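Local coordinates for glycosyl hydrolase (PDB 7LR8), which probably cleaves the beta-1,4 bond between mannose and N-acetylglucosamine in N-glycan fragments, as a bacterial glycoside hydrolase of family GH5, subfamily 18, at residues Ala153-Ser158 and Asp205-Thr210; His193-Tyr198 and Ala215-Val220; Arg395-Leu400 and Ala411-Thr416. The protein carries 1 engineered substitution. All coordinates share one frame; numbering follows the deposited sequence.

Contact 1: Ala153-Ser158 and Asp205-Thr210. Engineered in segment 153-158: Ala-153 (natural residue Glu).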
loop_
_atom_site.group_PDB
_atom_site.type_symbol
_atom_site.label_atom_id
_atom_site.label_comp_id
_atom_site.label_asym_id
_atom_site.label_seq_id
_atom_site.Cartn_x
_atom_site.Cartn_y
_atom_site.Cartn_z
ATOM N N ALA B 153 14.527 -4.082 -9.062
ATOM C CA ALA B 153 14.318 -5.524 -8.981
ATOM C C ALA B 153 12.833 -5.864 -9.062
ATOM O O ALA B 153 12.303 -6.642 -8.260
ATOM C CB ALA B 153 14.938 -6.100 -7.696
ATOM N N ILE B 154 12.154 -5.274 -10.054
ATOM C CA ILE B 154 10.732 -5.536 -10.242
ATOM C C ILE B 154 10.487 -7.012 -10.518
ATOM O O ILE B 154 9.402 -7.522 -10.219
ATOM C CB ILE B 154 10.155 -4.647 -11.374
ATOM C CG1 ILE B 154 8.622 -4.611 -11.304
ATOM C CG2 ILE B 154 10.604 -5.131 -12.745
ATOM C CD1 ILE B 154 8.100 -3.671 -10.244
ATOM N N ASN B 155 11.491 -7.724 -11.046
ATOM C CA ASN B 155 11.356 -9.159 -11.279
ATOM C C ASN B 155 11.017 -9.938 -10.016
ATOM O O ASN B 155 10.554 -11.078 -10.124
ATOM C CB ASN B 155 12.633 -9.745 -11.914
ATOM C CG ASN B 155 13.877 -9.673 -11.004
ATOM O OD1 ASN B 155 14.150 -8.662 -10.352
ATOM N ND2 ASN B 155 14.640 -10.752 -10.991
ATOM N N GLN B 156 11.249 -9.377 -8.823
ATOM C CA GLN B 156 10.921 -10.145 -7.623
ATOM C C GLN B 156 9.415 -10.326 -7.435
ATOM O O GLN B 156 9.016 -11.162 -6.624
ATOM C CB GLN B 156 11.546 -9.500 -6.374
ATOM C CG GLN B 156 10.880 -8.198 -5.923
ATOM C CD GLN B 156 9.901 -8.382 -4.783
ATOM O OE1 GLN B 156 10.168 -9.098 -3.825
ATOM N NE2 GLN B 156 8.750 -7.722 -4.887
ATOM N N PHE B 157 8.578 -9.599 -8.179
ATOM C CA PHE B 157 7.140 -9.829 -8.123
ATOM C C PHE B 157 6.685 -10.975 -9.017
ATOM O O PHE B 157 5.497 -11.322 -8.981
ATOM C CB PHE B 157 6.377 -8.560 -8.528
ATOM C CG PHE B 157 6.457 -7.451 -7.512
ATOM C CD1 PHE B 157 5.641 -7.472 -6.381
ATOM C CD2 PHE B 157 7.326 -6.373 -7.702
ATOM C CE1 PHE B 157 5.700 -6.449 -5.449
ATOM C CE2 PHE B 157 7.400 -5.352 -6.770
ATOM C CZ PHE B 157 6.578 -5.389 -5.641
ATOM N N SER B 158 7.583 -11.558 -9.819
ATOM C CA SER B 158 7.171 -12.341 -10.976
ATOM C C SER B 158 7.133 -13.842 -10.729
ATOM O O SER B 158 6.640 -14.581 -11.593
ATOM C CB SER B 158 8.080 -12.031 -12.185
ATOM O OG SER B 158 9.357 -12.636 -12.084
ATOM N N ASP B 205 16.384 -21.164 -12.082
ATOM C CA ASP B 205 15.727 -21.836 -13.196
ATOM C C ASP B 205 14.252 -21.461 -13.218
ATOM O O ASP B 205 13.617 -21.306 -12.171
ATOM C CB ASP B 205 15.876 -23.355 -13.084
ATOM C CG ASP B 205 17.322 -23.811 -13.087
ATOM O OD1 ASP B 205 18.188 -23.108 -13.644
ATOM O OD2 ASP B 205 17.592 -24.887 -12.528
ATOM N N ASP B 206 13.711 -21.285 -14.420
ATOM C CA ASP B 206 12.297 -20.992 -14.662
ATOM C C ASP B 206 11.871 -19.597 -14.206
ATOM O O ASP B 206 10.686 -19.268 -14.309
ATOM C CB ASP B 206 11.376 -22.035 -14.012
ATOM C CG ASP B 206 11.713 -23.447 -14.441
ATOM O OD1 ASP B 206 11.982 -23.654 -15.645
ATOM O OD2 ASP B 206 11.719 -24.347 -13.576
ATOM N N HIS B 207 12.786 -18.762 -13.725
ATOM C CA HIS B 207 12.441 -17.374 -13.420
ATOM C C HIS B 207 12.130 -16.623 -14.716
ATOM O O HIS B 207 12.863 -16.770 -15.699
ATOM C CB HIS B 207 13.597 -16.711 -12.659
ATOM C CG HIS B 207 13.295 -15.328 -12.172
ATOM N ND1 HIS B 207 12.387 -15.074 -11.165
ATOM C CD2 HIS B 207 13.805 -14.125 -12.535
ATOM C CE1 HIS B 207 12.348 -13.773 -10.933
ATOM N NE2 HIS B 207 13.188 -13.174 -11.760
ATOM N N PRO B 208 11.051 -15.833 -14.761
ATOM C CA PRO B 208 10.591 -15.283 -16.050
ATOM C C PRO B 208 11.514 -14.234 -16.629
ATOM O O PRO B 208 11.518 -14.033 -17.851
ATOM C CB PRO B 208 9.220 -14.674 -15.709
ATOM C CG PRO B 208 8.824 -15.282 -14.418
ATOM C CD PRO B 208 10.096 -15.566 -13.674
ATOM N N PHE B 209 12.258 -13.526 -15.788
ATOM C CA PHE B 209 13.201 -12.526 -16.258
ATOM C C PHE B 209 14.531 -13.223 -16.478
ATOM O O PHE B 209 15.024 -13.915 -15.580
ATOM C CB PHE B 209 13.318 -11.376 -15.256
ATOM C CG PHE B 209 12.147 -10.415 -15.296
ATOM C CD1 PHE B 209 10.951 -10.721 -14.657
ATOM C CD2 PHE B 209 12.257 -9.198 -15.957
ATOM C CE1 PHE B 209 9.869 -9.827 -14.693
ATOM C CE2 PHE B 209 11.189 -8.301 -16.001
ATOM C CZ PHE B 209 9.987 -8.617 -15.370
ATOM N N THR B 210 15.077 -13.096 -17.684
ATOM C CA THR B 210 16.181 -13.943 -18.111
ATOM C C THR B 210 17.489 -13.167 -18.211
ATOM O O THR B 210 17.499 -11.929 -18.215
ATOM C CB THR B 210 15.874 -14.576 -19.475
ATOM O OG1 THR B 210 15.843 -13.552 -20.481
ATOM C CG2 THR B 210 14.527 -15.311 -19.445
#
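Asn-155 sets its CB over one face of the Phe-209 ring, 3.8 Å from CB to the ring centroid, a CH-pi contact in which the nearest ring atom is CD1. Its chi1 of 65° puts CG between the backbone N and the carbonyl carbon, and beyond CG the amide reaches the edge of the His-207 ring with ND2. There ND2 gives a hydrogen bond to His-207 NE2 at 2.9 Å. Amide and imidazole stand 80° apart, and ND2 lies 27° out of the ring plane. Ser-158 also touches both rings. Its CB meets the rim of Phe-209 in plane, 3.8 Å from CE1, while OG comes within 3.4 Å of both His-207 CE1 and Pro-208 CD. That hydroxyl donates to Asn-155 O at 2.8 Å, on a lone pair in the carbonyl plane, and Ser-158 N binds the same oxygen, so two donors of Ser-158 share it. Phe-209 also packs on Ala-173 and Leu-177 of helix 170-187. Asn-155 OD1 accepts from Tyr-198 N, so both ends of the amide are engaged and its flip is fixed. The engineered Ala-153 (naturally Glu) lies just before the 3-10 turn, at a position known to contact N-acetyl-D-glucosamine, so the contact probably helps to shape the loop beside the glycan site. With NE2 as acceptor, the His-207 ring is probably neutral, its proton on ND1.

Contact 2: His193-Tyr198 and Ala215-Val220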
loop_
_atom_site.group_PDB
_atom_site.type_symbol
_atom_site.label_atom_id
_atom_site.label_comp_id
_atom_site.label_asym_id
_atom_site.label_seq_id
_atom_site.Cartn_x
_atom_site.Cartn_y
_atom_site.Cartn_z
ATOM N N HIS B 193 18.463 4.708 -20.370
ATOM C CA HIS B 193 17.301 4.010 -19.830
ATOM C C HIS B 193 17.565 2.513 -19.833
ATOM O O HIS B 193 17.949 1.944 -20.865
ATOM C CB HIS B 193 16.029 4.337 -20.622
ATOM C CG HIS B 193 15.768 5.804 -20.736
ATOM N ND1 HIS B 193 15.711 6.634 -19.634
ATOM C CD2 HIS B 193 15.580 6.598 -21.819
ATOM C CE1 HIS B 193 15.479 7.874 -20.037
ATOM N NE2 HIS B 193 15.405 7.879 -21.358
ATOM N N LEU B 194 17.345 1.884 -18.684
ATOM C CA LEU B 194 17.676 0.486 -18.474
ATOM C C LEU B 194 16.656 -0.125 -17.522
ATOM O O LEU B 194 15.783 0.559 -16.979
ATOM C CB LEU B 194 19.086 0.338 -17.888
ATOM C CG LEU B 194 19.241 0.976 -16.503
ATOM C CD1 LEU B 194 20.096 0.104 -15.593
ATOM C CD2 LEU B 194 19.860 2.382 -16.586
ATOM N N HIS B 195 16.804 -1.421 -17.283
ATOM C CA HIS B 195 16.062 -2.110 -16.243
ATOM C C HIS B 195 17.074 -2.882 -15.409
ATOM O O HIS B 195 18.199 -3.127 -15.850
ATOM C CB HIS B 195 14.980 -3.034 -16.839
ATOM C CG HIS B 195 15.530 -4.243 -17.527
ATOM N ND1 HIS B 195 15.536 -5.491 -16.942
ATOM C CD2 HIS B 195 16.092 -4.396 -18.748
ATOM C CE1 HIS B 195 16.080 -6.362 -17.772
ATOM N NE2 HIS B 195 16.423 -5.724 -18.877
ATOM N N ALA B 196 16.680 -3.238 -14.184
ATOM C CA ALA B 196 17.626 -3.751 -13.193
ATOM C C ALA B 196 16.947 -4.860 -12.410
ATOM O O ALA B 196 16.055 -4.591 -11.598
ATOM C CB ALA B 196 18.097 -2.647 -12.248
ATOM N N GLU B 197 17.369 -6.094 -12.645
ATOM C CA GLU B 197 16.731 -7.257 -12.040
ATOM C C GLU B 197 17.661 -7.908 -11.022
ATOM O O GLU B 197 18.882 -7.947 -11.218
ATOM C CB GLU B 197 16.335 -8.271 -13.118
ATOM C CG GLU B 197 15.612 -7.654 -14.339
ATOM C CD GLU B 197 14.429 -6.766 -13.973
ATOM O OE1 GLU B 197 14.104 -5.838 -14.755
ATOM O OE2 GLU B 197 13.810 -6.984 -12.914
ATOM N N TYR B 198 17.087 -8.409 -9.927
ATOM C CA TYR B 198 17.904 -9.068 -8.913
ATOM C C TYR B 198 18.340 -10.451 -9.400
ATOM O O TYR B 198 17.876 -10.948 -10.428
ATOM C CB TYR B 198 17.165 -9.125 -7.576
ATOM C CG TYR B 198 16.384 -10.389 -7.273
ATOM C CD1 TYR B 198 15.114 -10.591 -7.795
ATOM C CD2 TYR B 198 16.905 -11.354 -6.410
ATOM C CE1 TYR B 198 14.387 -11.737 -7.497
ATOM C CE2 TYR B 198 16.187 -12.497 -6.101
ATOM C CZ TYR B 198 14.930 -12.679 -6.647
ATOM O OH TYR B 198 14.229 -13.826 -6.329
ATOM N N ALA B 215 20.737 -8.351 -20.542
ATOM C CA ALA B 215 21.867 -8.001 -21.390
ATOM C C ALA B 215 21.461 -7.533 -22.783
ATOM O O ALA B 215 22.315 -7.036 -23.526
ATOM C CB ALA B 215 22.822 -9.202 -21.511
ATOM N N ARG B 216 20.190 -7.663 -23.160
ATOM C CA ARG B 216 19.774 -7.298 -24.508
ATOM C C ARG B 216 18.615 -6.310 -24.568
ATOM O O ARG B 216 18.241 -5.892 -25.671
ATOM C CB ARG B 216 19.409 -8.559 -25.308
ATOM C CG ARG B 216 20.564 -9.533 -25.420
ATOM C CD ARG B 216 20.162 -10.856 -26.055
ATOM N NE ARG B 216 21.191 -11.869 -25.825
ATOM C CZ ARG B 216 21.064 -13.160 -26.119
ATOM N NH1 ARG B 216 19.942 -13.619 -26.664
ATOM N NH2 ARG B 216 22.065 -13.996 -25.864
ATOM N N ILE B 217 18.030 -5.934 -23.431
ATOM C CA ILE B 217 16.992 -4.912 -23.363
ATOM C C ILE B 217 17.498 -3.789 -22.466
ATOM O O ILE B 217 18.074 -4.055 -21.405
ATOM C CB ILE B 217 15.666 -5.494 -22.827
ATOM C CG1 ILE B 217 15.224 -6.702 -23.659
ATOM C CG2 ILE B 217 14.572 -4.456 -22.842
ATOM C CD1 ILE B 217 13.934 -7.333 -23.167
ATOM N N GLY B 218 17.299 -2.540 -22.891
ATOM C CA GLY B 218 17.819 -1.401 -22.159
ATOM C C GLY B 218 19.279 -1.118 -22.507
ATOM O O GLY B 218 19.965 -1.904 -23.157
ATOM N N ALA B 219 19.763 0.039 -22.043
ATOM C CA ALA B 219 21.003 0.615 -22.570
ATOM C C ALA B 219 22.265 -0.074 -22.051
ATOM O O ALA B 219 23.270 -0.142 -22.771
ATOM C CB ALA B 219 21.065 2.103 -22.224
ATOM N N VAL B 220 22.258 -0.530 -20.803
ATOM C CA VAL B 220 23.404 -1.193 -20.185
ATOM C C VAL B 220 22.847 -2.327 -19.336
ATOM O O VAL B 220 21.664 -2.345 -18.995
ATOM C CB VAL B 220 24.260 -0.228 -19.323
ATOM C CG1 VAL B 220 24.754 0.965 -20.150
ATOM C CG2 VAL B 220 23.477 0.260 -18.112
HETATM O O HOH W 1 18.926 -2.734 -19.052
#
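Ala-219 N donates to His-193 O at 2.9 Å, the direct hydrogen bond of this contact, with the donor tilted 22° from the carbonyl plane. A bridging water adds indirect polar links: it accepts from His-195 N, and it lies 2.8 Å from Ile-217 O and equally near Val-220 O, both placed to take its protons, though it has more acceptors in reach than protons to give. A second polar group is the His-195 imidazole. Its ND1 donates to Glu-197 OE1 at 2.6 Å, close to the ring plane and on the anti lone pair of the carboxylate, while NE2 bonds to His-213 O. Acceptors at both nitrogens, one of them a carboxylate, would favour a protonated ring. The edge of that ring also turns to the second segment, bringing CD2 within 3.3 Å of Ile-217 O. Apolar contact is sparser: Leu-194 CD1 touches Val-220 CG2 at 4.2 Å. Gly-218 is a tight point, its CA 4.1 Å from Leu-194 CA; a beta carbon here would crowd Leu-194 CA and the carbonyl O of Ile-217, which calls for glycine. Segment 215-220 leads from helix 211-216 into strand 221-225, the next strand after 194-196, so the contact belongs to the beta-alpha-beta crossover between neighbouring strands of the (beta/alpha)8 barrel characteristic of family GH5.

Contact 3: Arg395-Leu400 and Ala411-Thr416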
loop_
_atom_site.group_PDB
_atom_site.type_symbol
_atom_site.label_atom_id
_atom_site.label_comp_id
_atom_site.label_asym_id
_atom_site.label_seq_id
_atom_site.Cartn_x
_atom_site.Cartn_y
_atom_site.Cartn_z
ATOM N N ARG B 395 41.975 -14.297 -14.498
ATOM C CA ARG B 395 41.112 -13.165 -14.817
ATOM C C ARG B 395 40.045 -13.537 -15.856
ATOM O O ARG B 395 39.994 -12.953 -16.940
ATOM C CB ARG B 395 41.944 -11.981 -15.297
ATOM C CG ARG B 395 43.122 -11.614 -14.362
ATOM C CD ARG B 395 43.858 -10.314 -14.804
ATOM N NE ARG B 395 42.895 -9.229 -14.982
ATOM C CZ ARG B 395 42.530 -8.730 -16.162
ATOM N NH1 ARG B 395 43.080 -9.193 -17.276
ATOM N NH2 ARG B 395 41.617 -7.764 -16.223
ATOM N N PRO B 396 39.189 -14.512 -15.550
ATOM C CA PRO B 396 38.267 -15.025 -16.573
ATOM C C PRO B 396 37.159 -14.040 -16.916
ATOM O O PRO B 396 36.682 -13.282 -16.067
ATOM C CB PRO B 396 37.688 -16.285 -15.919
ATOM C CG PRO B 396 37.722 -15.977 -14.439
ATOM C CD PRO B 396 39.020 -15.189 -14.254
ATOM N N THR B 397 36.752 -14.063 -18.192
ATOM C CA THR B 397 35.428 -13.606 -18.589
ATOM C C THR B 397 34.573 -14.845 -18.845
ATOM O O THR B 397 34.967 -15.969 -18.514
ATOM C CB THR B 397 35.481 -12.676 -19.812
ATOM O OG1 THR B 397 34.175 -12.123 -20.046
ATOM C CG2 THR B 397 35.946 -13.415 -21.064
ATOM N N THR B 398 33.387 -14.651 -19.432
ATOM C CA THR B 398 32.504 -15.764 -19.763
ATOM C C THR B 398 32.079 -15.677 -21.225
ATOM O O THR B 398 32.123 -14.610 -21.850
ATOM C CB THR B 398 31.254 -15.817 -18.854
ATOM O OG1 THR B 398 30.411 -14.670 -19.071
ATOM C CG2 THR B 398 31.660 -15.873 -17.389
ATOM N N VAL B 399 31.682 -16.825 -21.769
ATOM C CA VAL B 399 31.186 -16.913 -23.140
ATOM C C VAL B 399 30.101 -17.982 -23.179
ATOM O O VAL B 399 30.219 -19.023 -22.527
ATOM C CB VAL B 399 32.329 -17.214 -24.139
ATOM C CG1 VAL B 399 32.946 -18.584 -23.881
ATOM C CG2 VAL B 399 31.826 -17.113 -25.586
ATOM N N LEU B 400 29.026 -17.710 -23.923
ATOM C CA LEU B 400 27.944 -18.677 -24.048
ATOM C C LEU B 400 28.381 -19.893 -24.858
ATOM O O LEU B 400 29.187 -19.793 -25.790
ATOM C CB LEU B 400 26.724 -18.040 -24.713
ATOM C CG LEU B 400 25.853 -17.122 -23.864
ATOM C CD1 LEU B 400 24.651 -16.683 -24.694
ATOM C CD2 LEU B 400 25.404 -17.836 -22.591
ATOM N N ALA B 411 36.936 -12.940 -31.481
ATOM C CA ALA B 411 37.852 -11.883 -31.907
ATOM C C ALA B 411 37.319 -10.504 -31.535
ATOM O O ALA B 411 38.087 -9.618 -31.135
ATOM C CB ALA B 411 38.101 -11.974 -33.413
ATOM N N ALA B 412 36.001 -10.304 -31.662
ATOM C CA ALA B 412 35.390 -9.041 -31.266
ATOM C C ALA B 412 35.562 -8.752 -29.781
ATOM O O ALA B 412 35.527 -7.584 -29.381
ATOM C CB ALA B 412 33.906 -9.045 -31.628
ATOM N N ARG B 413 35.741 -9.777 -28.953
ATOM C CA ARG B 413 35.995 -9.580 -27.535
ATOM C C ARG B 413 37.447 -9.835 -27.155
ATOM O O ARG B 413 37.784 -9.765 -25.969
ATOM C CB ARG B 413 35.068 -10.481 -26.707
ATOM C CG ARG B 413 33.596 -10.168 -26.938
ATOM C CD ARG B 413 32.673 -11.168 -26.251
ATOM N NE ARG B 413 32.861 -11.161 -24.804
ATOM C CZ ARG B 413 32.428 -12.117 -23.986
ATOM N NH1 ARG B 413 31.780 -13.172 -24.475
ATOM N NH2 ARG B 413 32.644 -12.014 -22.678
ATOM N N GLY B 414 38.315 -10.112 -28.125
ATOM C CA GLY B 414 39.706 -10.406 -27.803
ATOM C C GLY B 414 39.908 -11.661 -26.981
ATOM O O GLY B 414 40.857 -11.736 -26.194
ATOM N N ILE B 415 39.049 -12.659 -27.150
ATOM C CA ILE B 415 39.143 -13.903 -26.396
ATOM C C ILE B 415 39.957 -14.900 -27.207
ATOM O O ILE B 415 39.607 -15.215 -28.350
ATOM C CB ILE B 415 37.748 -14.456 -26.074
ATOM C CG1 ILE B 415 37.040 -13.532 -25.089
ATOM C CG2 ILE B 415 37.834 -15.878 -25.527
ATOM C CD1 ILE B 415 35.539 -13.825 -24.966
ATOM N N THR B 416 41.055 -15.388 -26.623
ATOM C CA THR B 416 41.912 -16.351 -27.292
ATOM C C THR B 416 41.876 -17.733 -26.656
ATOM O O THR B 416 42.438 -18.673 -27.229
ATOM C CB THR B 416 43.369 -15.856 -27.314
ATOM O OG1 THR B 416 43.763 -15.474 -25.988
ATOM C CG2 THR B 416 43.526 -14.664 -28.261
#
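Arg-413, near the C-terminal end of helix 407-413, reaches across to the backbone of Thr-398 with its guanidinium. Its CB points toward strand 397-400, and chi1 of -61° places CG beside the backbone N and anti to the carbonyl carbon. The chain runs extended to CD and then bends, chi3 61° setting NE aside. From there CZ comes to lie 3.3 Å from Thr-398 O. That oxygen is gripped twice. NH2 donates at 2.8 Å to Thr-398 O, nearly along the C=O axis and in the guanidinium plane, while NH1 adds a weak bond to the same atom at 3.0 Å. NH1 also passes 4.1 Å from Val-399 CB and bonds to His-409 NE2 one turn back in its own helix. NH2 is close to Thr-397 OG1 as well, but at an angle too poor for a bond, and that hydroxyl is paired with Glu-251. One face of the guanidinium carries Ile-415 CD1, 3.6 Å above its centre, and the same methyl touches Thr-397 CG2 at 3.9 Å. Gly-414 ends the helix in a Schellman motif, after which Ile-415 points its CB toward the strand. An alanine in place of Arg-413 would probably leave Thr-398 O without these two donors and open a gap under the Ile-415 methyl. In the three-stranded parallel sheet, Thr-397 and Val-399 pair with strand 358-362, whereas Thr-398 O is met by the arginine: a charged side chain thus serves as hydrogen-bond partner for a backbone carbonyl of an outermost strand.

Contacts 1 and 2 belong to the catalytic barrel, whereas contact 3 lies in the C-terminal three-stranded sheet, farthest from the chain centre and away from the annotated sites. The first two are joined directly: a probable hydrogen bond from Ala-153 N to Ala-196 O ties the loop after strand 145-152 to strand 194-196. With contact 3 the link is slight, Arg-216 NH2 brushing Leu-400 CD1. All three are mainly buried, yet chemistry follows place. Contact 1 combines aromatic packing with an amide-imidazole bond; contact 2, more central, relies on a backbone bond and a bridging water, beside an internal histidine-carboxylate pair; peripheral contact 3 spends a partly exposed arginine on one carbonyl.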